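Local coordinates for protein thymidylate synthase ThyX (Streptomyces cacaoi subsp. asoensis, PDB 4P5A) that acts as a UMP/dUMP methylase, probably using methylenetetrahydrofolate as methyl donor and NADPH and reduced FAD as reductants, at residues B[12-17]-B[210-215]; B[72-77]-B[175-180]; B[66-71]-B[181-186]. All coordinates share one frame; numbering follows the deposited sequence.

Contact 1 (B[12-17]-B[210-215]); sequences ITVELV and EMVAEQ
The side-chain amide nitrogen of Gln-215 is the best-held polar atom here, gripped by two bonds: a short one from NE2 to Ile-12 O (2.7 Å, 166° at the hydrogen) and a weak one to Met-211 O of its own helix. The acceptor Ile-12 O lies in the plane of the Gln-215 amide, whereas the donor stands above the carbonyl plane of Ile-12. On the other side of the amide, OE1 receives a weak bond from Val-14 N at 3.3 Å, so one glutamine bonds to both a C=O and an N-H. With CG anti to the carbonyl carbon (chi1 -66°) and the chain extended beyond it, the amide reaches the strand while CB packs on Val-14 CB at 3.7 Å. Beside the amide the contact is apolar. Ile-12 CG2 presses on Val-212 CG2 at 3.5 Å, tighter than usual, and Ile-12 CG1 meets the methyl CE of Met-211, whose chain bends at chi3. The Val-14 and Val-212 side chains cross at about a right angle, CG2 to CG1 3.9 Å. With the axes of 13-17 and 210-215 25° apart, the amide donates well just before the sheet's outermost strand within this chain and accepts weakly from it.

Contact 2 (B[72-77]-B[175-180]); sequences FLVRAP and SVLYAT
Strands 69-77 and 174-181 are the central antiparallel pair of the four-stranded sheet of this ThyX subunit, and segments 72-77 and 175-180 form a regular two-stranded ladder within it. Six backbone hydrogen bonds join three hydrogen-bonded pairs, Phe-72 with Ala-179, Val-74 with Leu-177 and Ala-76 with Ser-175. The shortest runs from Phe-72 N to Ala-179 O (2.7 Å), and that from Val-74 N to Leu-177 O lies nearly along the C=O axis. Between them, at the non-hydrogen-bonded pairs, CA-H groups point at carbonyls, as from Tyr-178 CA to Phe-72 O at 3.2 Å. On the face bearing Leu-73, Arg-75, Val-176 and Tyr-178, Leu-73 CD1 is the central methyl: it pushes on Val-176 CG2 at 3.5 Å, a tight pair, and meets the Tyr-178 ring at its edge, 3.7 Å from CE2. Val-176 CG2 also lies against one face of the Arg-75 guanidinium, 3.9 Å from NH1; the arginine chain, bent at chi3 (-27°), lies alongside the valine and points the same way. The second subunit packs on this mainly apolar face, with its Val-32 on Leu-73 and Val-176, and its Ser-33 O is hydrogen-bonded to Tyr-178 OH. On the other face Val-74 and Leu-177 lie side by side, CB to CD2 3.9 Å. The backbone bonds thus hold the strands in register, while Ser-175 OG is hydrogen-bonded to Glu-94 OE2; Glu-94 lines both the FAD and 5-bromo-UMP pockets, consistent with a second-shell role for the serine.

Contact 3 (B[66-71]-B[181-186]); sequences EHNSMT and CNARAL. With FAD (flavin-adenine dinucleotide), chain L.
Asn-182, Glu-66 and Arg-184 meet the FAD directly. Asn-182 ND2 gives an almost straight bond to the adenine N1A (2.9 Å, 178°), Glu-66 CD lies 3.5 Å from the same N1A, and Arg-184 bonds two oxygens of one phosphate, NH1 to O2P at 2.8 Å and NH2 to O1P at 3.1 Å. The ribose O3B lies over one face of the guanidinium. At its edge, Glu-66 OE2 takes the NH2 of Arg-184 in a salt bridge of 2.8 Å, using its anti lone pair and lying within the guanidinium plane. The arginine, extended from CG to NE, runs alongside Glu-66, and its NH1 also bridges to the C-terminal carboxylate of Pro-239. Arg-88 of the third subunit forms a second salt bridge to OE2, so the two arginines probably favour the ionised carboxylate; Ser-91 of the second subunit is hydrogen-bonded to OE1. Asn-182 is positioned in turn as the N-cap of helix 183-193, its OD1 accepting from Ala-185 N at 2.9 Å, and a water donates to Glu-66 O and accepts weakly from Asn-182 ND2. Behind this shell, Met-70 and Cys-181 pair through two backbone bonds as the last antiparallel rung, and Met-70 CE comes within 3.6 Å of Ala-183 CA. Trp-220 of helix 207-223 packs on Met-70, Ala-183 and Leu-186, so the strand ends and the start of helix 183-193 are held against that helix.

All three contacts are built on one antiparallel sheet, ordered 13-20, 69-77, 174-181, 91-94. Contact 1 lays helix 207-223 on its outermost strand within the chain; contact 2, whose centre is about 8 Å away, joins the two inner strands; contact 3, about 15 and 16 Å from the centres of contacts 1 and 2, lies where these inner strands meet helix 183-193. Along the chain the pairs enclose one another: 12-17, 66-71 and 72-77 come first, then 175-180, 181-186 and 210-215. Strand 13-20 bonds to 69-77 through Glu-15 N and Leu-73 O. The same sheet thus carries helix 207-223 and, where strand 69-77 begins and 174-181 ends, an FAD site shared by three subunits.

Contact 1 (B[12-17]-B[210-215])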
loop_
_atom_site.group_PDB
_atom_site.type_symbol
_atom_site.label_atom_id
_atom_site.label_comp_id
_atom_site.label_asym_id
_atom_site.label_seq_id
_atom_site.Cartn_x
_atom_site.Cartn_y
_atom_site.Cartn_z
ATOM N N ILE B 12 1.225 21.354 20.054
ATOM C CA ILE B 12 1.157 20.534 18.851
ATOM C C ILE B 12 -0.313 20.476 18.583
ATOM O O ILE B 12 -1.071 20.128 19.501
ATOM C CB ILE B 12 1.543 19.138 19.235
ATOM C CG1 ILE B 12 2.958 19.045 19.777
ATOM C CG2 ILE B 12 1.518 18.303 17.968
ATOM C CD1 ILE B 12 3.944 19.177 18.819
ATOM N N THR B 13 -0.742 20.918 17.426
ATOM C CA THR B 13 -2.186 21.047 17.222
ATOM C C THR B 13 -2.699 20.138 16.124
ATOM O O THR B 13 -2.000 19.829 15.163
ATOM C CB THR B 13 -2.600 22.428 16.908
ATOM O OG1 THR B 13 -2.153 22.760 15.645
ATOM C CG2 THR B 13 -2.026 23.462 17.927
ATOM N N VAL B 14 -3.900 19.666 16.328
ATOM C CA VAL B 14 -4.595 18.725 15.412
ATOM C C VAL B 14 -6.027 19.257 15.342
ATOM O O VAL B 14 -6.695 19.524 16.401
ATOM C CB VAL B 14 -4.628 17.313 15.991
ATOM C CG1 VAL B 14 -5.569 16.451 15.209
ATOM C CG2 VAL B 14 -3.211 16.672 16.010
ATOM N N GLU B 15 -6.496 19.485 14.121
ATOM C CA GLU B 15 -7.943 19.855 13.943
ATOM C C GLU B 15 -8.519 18.895 12.959
ATOM O O GLU B 15 -7.937 18.676 11.930
ATOM C CB GLU B 15 -8.061 21.272 13.360
ATOM C CG GLU B 15 -7.490 22.350 14.331
ATOM C CD GLU B 15 -7.097 23.657 13.594
ATOM O OE1 GLU B 15 -6.001 24.199 13.934
ATOM O OE2 GLU B 15 -7.872 24.064 12.651
ATOM N N LEU B 16 -9.773 18.461 13.180
ATOM C CA LEU B 16 -10.423 17.656 12.128
ATOM C C LEU B 16 -11.010 18.628 11.039
ATOM O O LEU B 16 -11.824 19.542 11.335
ATOM C CB LEU B 16 -11.560 16.817 12.770
ATOM C CG LEU B 16 -12.383 16.006 11.765
ATOM C CD1 LEU B 16 -11.522 14.799 11.354
ATOM C CD2 LEU B 16 -13.653 15.442 12.493
ATOM N N VAL B 17 -10.518 18.539 9.827
ATOM C CA VAL B 17 -10.880 19.410 8.690
ATOM C C VAL B 17 -12.151 18.881 8.099
ATOM O O VAL B 17 -13.033 19.668 7.739
ATOM C CB VAL B 17 -9.804 19.314 7.546
ATOM C CG1 VAL B 17 -10.265 19.994 6.212
ATOM C CG2 VAL B 17 -8.471 19.755 7.984
ATOM N N GLU B 210 2.930 11.280 20.241
ATOM C CA GLU B 210 1.836 10.788 21.086
ATOM C C GLU B 210 0.822 11.915 21.286
ATOM O O GLU B 210 -0.369 11.640 21.361
ATOM C CB GLU B 210 2.353 10.278 22.416
ATOM C CG GLU B 210 1.195 9.647 23.257
ATOM C CD GLU B 210 1.722 9.089 24.580
ATOM O OE1 GLU B 210 1.198 8.049 24.911
ATOM O OE2 GLU B 210 2.573 9.726 25.303
ATOM N N MET B 211 1.270 13.164 21.459
ATOM C CA MET B 211 0.310 14.283 21.533
ATOM C C MET B 211 -0.561 14.443 20.304
ATOM O O MET B 211 -1.749 14.762 20.406
ATOM C CB MET B 211 1.067 15.584 21.821
ATOM C CG MET B 211 1.826 15.515 23.193
ATOM S SD MET B 211 3.004 16.906 23.275
ATOM C CE MET B 211 1.904 18.324 23.212
ATOM N N VAL B 212 0.037 14.235 19.133
ATOM C CA VAL B 212 -0.753 14.218 17.879
ATOM C C VAL B 212 -1.767 13.134 17.981
ATOM O O VAL B 212 -2.999 13.355 17.666
ATOM C CB VAL B 212 0.178 13.989 16.645
ATOM C CG1 VAL B 212 -0.673 13.767 15.338
ATOM C CG2 VAL B 212 1.190 15.195 16.468
ATOM N N ALA B 213 -1.283 11.900 18.275
ATOM C CA ALA B 213 -2.173 10.731 18.295
ATOM C C ALA B 213 -3.342 10.941 19.292
ATOM O O ALA B 213 -4.456 10.532 18.981
ATOM C CB ALA B 213 -1.395 9.483 18.728
ATOM N N GLU B 214 -3.080 11.487 20.496
ATOM C CA GLU B 214 -4.186 11.601 21.470
ATOM C C GLU B 214 -5.274 12.555 20.975
ATOM O O GLU B 214 -6.459 12.312 21.166
ATOM C CB GLU B 214 -3.629 12.104 22.873
ATOM C CG GLU B 214 -2.762 11.045 23.474
ATOM C CD GLU B 214 -1.912 11.537 24.688
ATOM O OE1 GLU B 214 -1.639 12.793 24.804
ATOM O OE2 GLU B 214 -1.531 10.628 25.474
ATOM N N GLN B 215 -4.885 13.579 20.262
ATOM C CA GLN B 215 -5.885 14.510 19.777
ATOM C C GLN B 215 -6.682 13.908 18.627
ATOM O O GLN B 215 -7.860 14.202 18.469
ATOM C CB GLN B 215 -5.222 15.837 19.377
ATOM C CG GLN B 215 -4.595 16.604 20.584
ATOM C CD GLN B 215 -3.936 17.910 20.058
ATOM O OE1 GLN B 215 -4.587 18.743 19.407
ATOM N NE2 GLN B 215 -2.644 18.016 20.233
#

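Contact 2 (B[72-77]-B[175-180])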
loop_
_atom_site.group_PDB
_atom_site.type_symbol
_atom_site.label_atom_id
_atom_site.label_comp_id
_atom_site.label_asym_id
_atom_site.label_seq_id
_atom_site.Cartn_x
_atom_site.Cartn_y
_atom_site.Cartn_z
ATOM N N PHE B 72 -7.202 15.424 8.853
ATOM C CA PHE B 72 -6.724 16.272 9.956
ATOM C C PHE B 72 -5.784 17.340 9.439
ATOM O O PHE B 72 -4.920 17.055 8.590
ATOM C CB PHE B 72 -5.937 15.434 10.967
ATOM C CG PHE B 72 -6.788 14.416 11.672
ATOM C CD1 PHE B 72 -7.653 14.847 12.709
ATOM C CD2 PHE B 72 -6.766 13.091 11.279
ATOM C CE1 PHE B 72 -8.447 13.909 13.414
ATOM C CE2 PHE B 72 -7.569 12.145 11.958
ATOM C CZ PHE B 72 -8.408 12.575 12.998
ATOM N N LEU B 73 -5.834 18.499 10.059
ATOM C CA LEU B 73 -4.799 19.524 9.886
ATOM C C LEU B 73 -3.909 19.432 11.101
ATOM O O LEU B 73 -4.369 19.589 12.274
ATOM C CB LEU B 73 -5.448 20.963 9.885
ATOM C CG LEU B 73 -4.489 22.207 9.764
ATOM C CD1 LEU B 73 -3.656 22.166 8.483
ATOM C CD2 LEU B 73 -5.451 23.466 9.666
ATOM N N VAL B 74 -2.612 19.214 10.866
ATOM C CA VAL B 74 -1.686 18.976 11.951
ATOM C C VAL B 74 -0.578 20.042 11.874
ATOM O O VAL B 74 -0.022 20.289 10.835
ATOM C CB VAL B 74 -0.996 17.571 11.764
ATOM C CG1 VAL B 74 0.040 17.319 12.915
ATOM C CG2 VAL B 74 -2.093 16.448 11.782
ATOM N N ARG B 75 -0.280 20.698 12.996
ATOM C CA ARG B 75 0.884 21.534 13.094
ATOM C C ARG B 75 1.879 21.012 14.139
ATOM O O ARG B 75 1.516 20.820 15.324
ATOM C CB ARG B 75 0.440 22.960 13.491
ATOM C CG ARG B 75 1.614 24.009 13.466
ATOM C CD ARG B 75 1.084 25.514 13.718
ATOM N NE ARG B 75 -0.314 25.642 13.288
ATOM C CZ ARG B 75 -0.723 26.034 12.078
ATOM N NH1 ARG B 75 0.151 26.407 11.132
ATOM N NH2 ARG B 75 -2.015 26.068 11.809
ATOM N N ALA B 76 3.117 20.730 13.720
ATOM C CA ALA B 76 4.046 20.014 14.617
ATOM C C ALA B 76 5.419 20.287 14.061
ATOM O O ALA B 76 5.564 20.583 12.848
ATOM C CB ALA B 76 3.729 18.444 14.623
ATOM N N PRO B 77 6.491 20.089 14.905
ATOM C CA PRO B 77 7.855 20.229 14.455
ATOM C C PRO B 77 8.220 19.114 13.466
ATOM O O PRO B 77 7.624 18.011 13.509
ATOM C CB PRO B 77 8.677 20.126 15.756
ATOM C CG PRO B 77 7.806 19.304 16.702
ATOM C CD PRO B 77 6.362 19.720 16.340
ATOM N N SER B 175 6.009 22.627 10.999
ATOM C CA SER B 175 5.452 22.467 9.701
ATOM C C SER B 175 3.935 22.209 9.866
ATOM O O SER B 175 3.436 22.116 10.984
ATOM C CB SER B 175 6.215 21.292 9.019
ATOM O OG SER B 175 5.915 21.328 7.593
ATOM N N VAL B 176 3.207 22.209 8.748
ATOM C CA VAL B 176 1.790 22.088 8.783
ATOM C C VAL B 176 1.418 21.182 7.631
ATOM O O VAL B 176 2.039 21.304 6.560
ATOM C CB VAL B 176 1.075 23.449 8.695
ATOM C CG1 VAL B 176 1.342 24.195 7.436
ATOM C CG2 VAL B 176 -0.387 23.298 8.908
ATOM N N LEU B 177 0.463 20.288 7.825
ATOM C CA LEU B 177 0.103 19.367 6.717
ATOM C C LEU B 177 -1.344 18.891 6.941
ATOM O O LEU B 177 -1.892 18.990 8.053
ATOM C CB LEU B 177 1.060 18.107 6.732
ATOM C CG LEU B 177 0.959 17.213 7.963
ATOM C CD1 LEU B 177 1.427 15.745 7.541
ATOM C CD2 LEU B 177 1.871 17.555 9.145
ATOM N N TYR B 178 -1.960 18.380 5.854
ATOM C CA TYR B 178 -3.157 17.572 5.964
ATOM C C TYR B 178 -2.724 16.113 6.019
ATOM O O TYR B 178 -1.778 15.696 5.280
ATOM C CB TYR B 178 -3.960 17.762 4.679
ATOM C CG TYR B 178 -4.962 18.905 4.734
ATOM C CD1 TYR B 178 -6.182 18.843 4.009
ATOM C CD2 TYR B 178 -4.677 20.071 5.418
ATOM C CE1 TYR B 178 -7.078 19.990 3.991
ATOM C CE2 TYR B 178 -5.536 21.203 5.394
ATOM C CZ TYR B 178 -6.778 21.112 4.681
ATOM O OH TYR B 178 -7.578 22.273 4.757
ATOM N N ALA B 179 -3.424 15.347 6.840
ATOM C CA ALA B 179 -3.161 13.876 7.037
ATOM C C ALA B 179 -4.563 13.241 7.034
ATOM O O ALA B 179 -5.469 13.624 7.859
ATOM C CB ALA B 179 -2.473 13.601 8.394
ATOM N N THR B 180 -4.785 12.367 6.049
ATOM C CA THR B 180 -6.089 11.715 5.857
ATOM C C THR B 180 -5.946 10.182 6.078
ATOM O O THR B 180 -4.994 9.572 5.616
ATOM C CB THR B 180 -6.671 12.044 4.395
ATOM O OG1 THR B 180 -6.980 13.473 4.343
ATOM C CG2 THR B 180 -7.963 11.261 4.123
#

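Contact 3 (B[66-71]-B[181-186])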
loop_
_atom_site.group_PDB
_atom_site.type_symbol
_atom_site.label_atom_id
_atom_site.label_comp_id
_atom_site.label_asym_id
_atom_site.label_seq_id
_atom_site.Cartn_x
_atom_site.Cartn_y
_atom_site.Cartn_z
ATOM N N GLU B 66 -12.341 0.257 6.864
ATOM C CA GLU B 66 -11.655 1.167 5.898
ATOM C C GLU B 66 -12.628 2.011 5.100
ATOM O O GLU B 66 -12.138 2.895 4.331
ATOM C CB GLU B 66 -10.827 0.327 4.878
ATOM C CG GLU B 66 -9.709 -0.425 5.569
ATOM C CD GLU B 66 -8.900 -1.331 4.569
ATOM O OE1 GLU B 66 -9.087 -1.189 3.329
ATOM O OE2 GLU B 66 -8.113 -2.143 5.056
ATOM N N HIS B 67 -13.933 1.738 5.206
ATOM C CA HIS B 67 -14.864 2.412 4.273
ATOM C C HIS B 67 -15.315 3.739 4.874
ATOM O O HIS B 67 -16.496 3.962 5.153
ATOM C CB HIS B 67 -16.046 1.471 3.919
ATOM C CG HIS B 67 -15.533 0.271 3.198
ATOM N ND1 HIS B 67 -15.498 0.180 1.817
ATOM C CD2 HIS B 67 -14.978 -0.865 3.655
ATOM C CE1 HIS B 67 -14.928 -0.951 1.444
ATOM N NE2 HIS B 67 -14.615 -1.619 2.527
ATOM N N ASN B 68 -14.354 4.653 5.096
ATOM C CA ASN B 68 -14.628 5.949 5.674
ATOM C C ASN B 68 -13.445 6.823 5.498
ATOM O O ASN B 68 -12.408 6.301 5.043
ATOM C CB ASN B 68 -14.975 5.837 7.188
ATOM C CG ASN B 68 -13.991 4.945 7.956
ATOM O OD1 ASN B 68 -14.298 3.774 8.425
ATOM N ND2 ASN B 68 -12.878 5.430 8.078
ATOM N N SER B 69 -13.498 8.059 5.948
ATOM C CA SER B 69 -12.316 8.917 5.811
ATOM C C SER B 69 -12.328 10.000 6.884
ATOM O O SER B 69 -13.437 10.482 7.281
ATOM C CB SER B 69 -12.350 9.540 4.440
ATOM O OG SER B 69 -11.247 10.378 4.244
ATOM N N MET B 70 -11.152 10.390 7.308
ATOM C CA MET B 70 -11.039 11.535 8.213
ATOM C C MET B 70 -9.872 12.374 7.753
ATOM O O MET B 70 -8.811 11.784 7.451
ATOM C CB MET B 70 -10.724 11.035 9.633
ATOM C CG MET B 70 -12.038 10.485 10.332
ATOM S SD MET B 70 -11.515 9.514 11.819
ATOM C CE MET B 70 -10.922 7.877 11.100
ATOM N N THR B 71 -10.004 13.684 7.765
ATOM C CA THR B 71 -8.799 14.491 7.322
ATOM C C THR B 71 -8.453 15.426 8.454
ATOM O O THR B 71 -9.321 16.160 8.941
ATOM C CB THR B 71 -9.152 15.339 6.116
ATOM O OG1 THR B 71 -9.442 14.471 4.947
ATOM C CG2 THR B 71 -8.044 16.371 5.732
ATOM N N CYS B 181 -6.908 9.587 6.801
ATOM C CA CYS B 181 -6.799 8.135 7.147
ATOM C C CYS B 181 -8.217 7.619 7.143
ATOM O O CYS B 181 -9.169 8.416 7.203
ATOM C CB CYS B 181 -6.207 7.893 8.609
ATOM S SG CYS B 181 -7.049 8.814 9.820
ATOM N N ASN B 182 -8.340 6.325 6.947
ATOM C CA ASN B 182 -9.590 5.655 7.326
ATOM C C ASN B 182 -9.430 5.137 8.780
ATOM O O ASN B 182 -8.317 5.179 9.361
ATOM C CB ASN B 182 -9.989 4.562 6.341
ATOM C CG ASN B 182 -8.934 3.454 6.233
ATOM O OD1 ASN B 182 -8.519 2.900 7.267
ATOM N ND2 ASN B 182 -8.450 3.137 4.977
ATOM N N ALA B 183 -10.538 4.639 9.359
ATOM C CA ALA B 183 -10.457 4.301 10.782
ATOM C C ALA B 183 -9.522 3.104 11.044
ATOM O O ALA B 183 -8.911 3.013 12.123
ATOM C CB ALA B 183 -11.885 3.895 11.280
ATOM N N ARG B 184 -9.368 2.173 10.075
ATOM C CA ARG B 184 -8.450 1.029 10.261
ATOM C C ARG B 184 -7.016 1.568 10.329
ATOM O O ARG B 184 -6.224 1.142 11.222
ATOM C CB ARG B 184 -8.658 0.025 9.117
ATOM C CG ARG B 184 -7.997 -1.342 9.564
ATOM C CD ARG B 184 -7.843 -2.217 8.296
ATOM N NE ARG B 184 -7.491 -3.573 8.767
ATOM C CZ ARG B 184 -7.368 -4.595 7.879
ATOM N NH1 ARG B 184 -7.105 -5.862 8.362
ATOM N NH2 ARG B 184 -7.523 -4.371 6.562
ATOM N N ALA B 185 -6.676 2.476 9.444
ATOM C CA ALA B 185 -5.328 3.053 9.427
ATOM C C ALA B 185 -5.128 3.888 10.687
ATOM O O ALA B 185 -4.034 3.898 11.213
ATOM C CB ALA B 185 -5.185 3.933 8.181
ATOM N N LEU B 186 -6.135 4.611 11.142
ATOM C CA LEU B 186 -6.023 5.377 12.377
ATOM C C LEU B 186 -5.801 4.396 13.547
ATOM O O LEU B 186 -4.901 4.705 14.377
ATOM C CB LEU B 186 -7.313 6.230 12.641
ATOM C CG LEU B 186 -7.194 7.087 13.929
ATOM C CD1 LEU B 186 -5.999 8.061 13.902
ATOM C CD2 LEU B 186 -8.496 7.849 14.022
HETATM P PA FAD L . -3.440 -6.737 3.375
HETATM O O1A FAD L . -2.253 -7.391 3.046
HETATM O O2A FAD L . -4.221 -6.202 2.251
HETATM O O5B FAD L . -2.985 -5.480 4.275
HETATM C C5B FAD L . -2.114 -5.696 5.273
HETATM C C4B FAD L . -2.340 -4.648 6.449
HETATM O O4B FAD L . -1.911 -3.437 5.768
HETATM C C3B FAD L . -3.780 -4.386 6.870
HETATM O O3B FAD L . -3.974 -5.322 7.936
HETATM C C2B FAD L . -3.739 -2.968 7.382
HETATM O O2B FAD L . -3.059 -2.871 8.682
HETATM C C1B FAD L . -2.857 -2.375 6.282
HETATM N N9A FAD L . -3.608 -1.835 5.117
HETATM C C8A FAD L . -3.406 -2.147 3.799
HETATM N N7A FAD L . -4.209 -1.318 3.053
HETATM C C5A FAD L . -4.921 -0.513 3.895
HETATM C C6A FAD L . -5.876 0.464 3.671
HETATM N N6A FAD L . -6.232 0.855 2.444
HETATM N N1A FAD L . -6.394 1.114 4.760
HETATM C C2A FAD L . -5.982 0.800 5.989
HETATM N N3A FAD L . -5.024 -0.159 6.230
HETATM C C4A FAD L . -4.507 -0.848 5.193
HETATM N N1 FAD L . -13.290 -10.315 2.716
HETATM C C2 FAD L . -14.462 -9.952 2.240
HETATM O O2 FAD L . -14.546 -9.119 1.321
HETATM N N3 FAD L . -15.651 -10.457 2.792
HETATM C C4 FAD L . -15.638 -11.319 3.857
HETATM O O4 FAD L . -16.725 -11.734 4.339
HETATM C C4X FAD L . -14.383 -11.727 4.389
HETATM N N5 FAD L . -14.325 -12.579 5.454
HETATM C C5X FAD L . -13.073 -13.089 5.828
HETATM C C6 FAD L . -12.970 -14.138 6.815
HETATM C C7 FAD L . -11.676 -14.625 7.113
HETATM C C7M FAD L . -11.640 -15.747 8.220
HETATM C C8 FAD L . -10.497 -14.171 6.493
HETATM C C8M FAD L . -9.039 -14.617 6.798
HETATM C C9 FAD L . -10.625 -13.165 5.530
HETATM C C9A FAD L . -11.875 -12.627 5.234
HETATM N N10 FAD L . -11.968 -11.648 4.199
HETATM C C10 FAD L . -13.198 -11.235 3.806
HETATM C "C1'" FAD L . -10.764 -11.045 3.572
HETATM C "C2'" FAD L . -10.255 -9.913 4.569
HETATM O "O2'" FAD L . -11.209 -8.825 4.735
HETATM C "C3'" FAD L . -8.977 -9.295 4.010
HETATM O "O3'" FAD L . -9.226 -8.827 2.686
HETATM C "C4'" FAD L . -7.808 -10.318 3.960
HETATM O "O4'" FAD L . -7.789 -11.047 5.168
HETATM C "C5'" FAD L . -6.477 -9.610 3.824
HETATM O "O5'" FAD L . -6.217 -8.961 5.133
HETATM P P FAD L . -5.584 -7.483 5.172
HETATM O O1P FAD L . -6.446 -6.493 4.529
HETATM O O2P FAD L . -5.418 -7.260 6.664
HETATM O O3P FAD L . -4.204 -7.682 4.412
HETATM O O HOH W 1 -10.474 3.650 2.391
#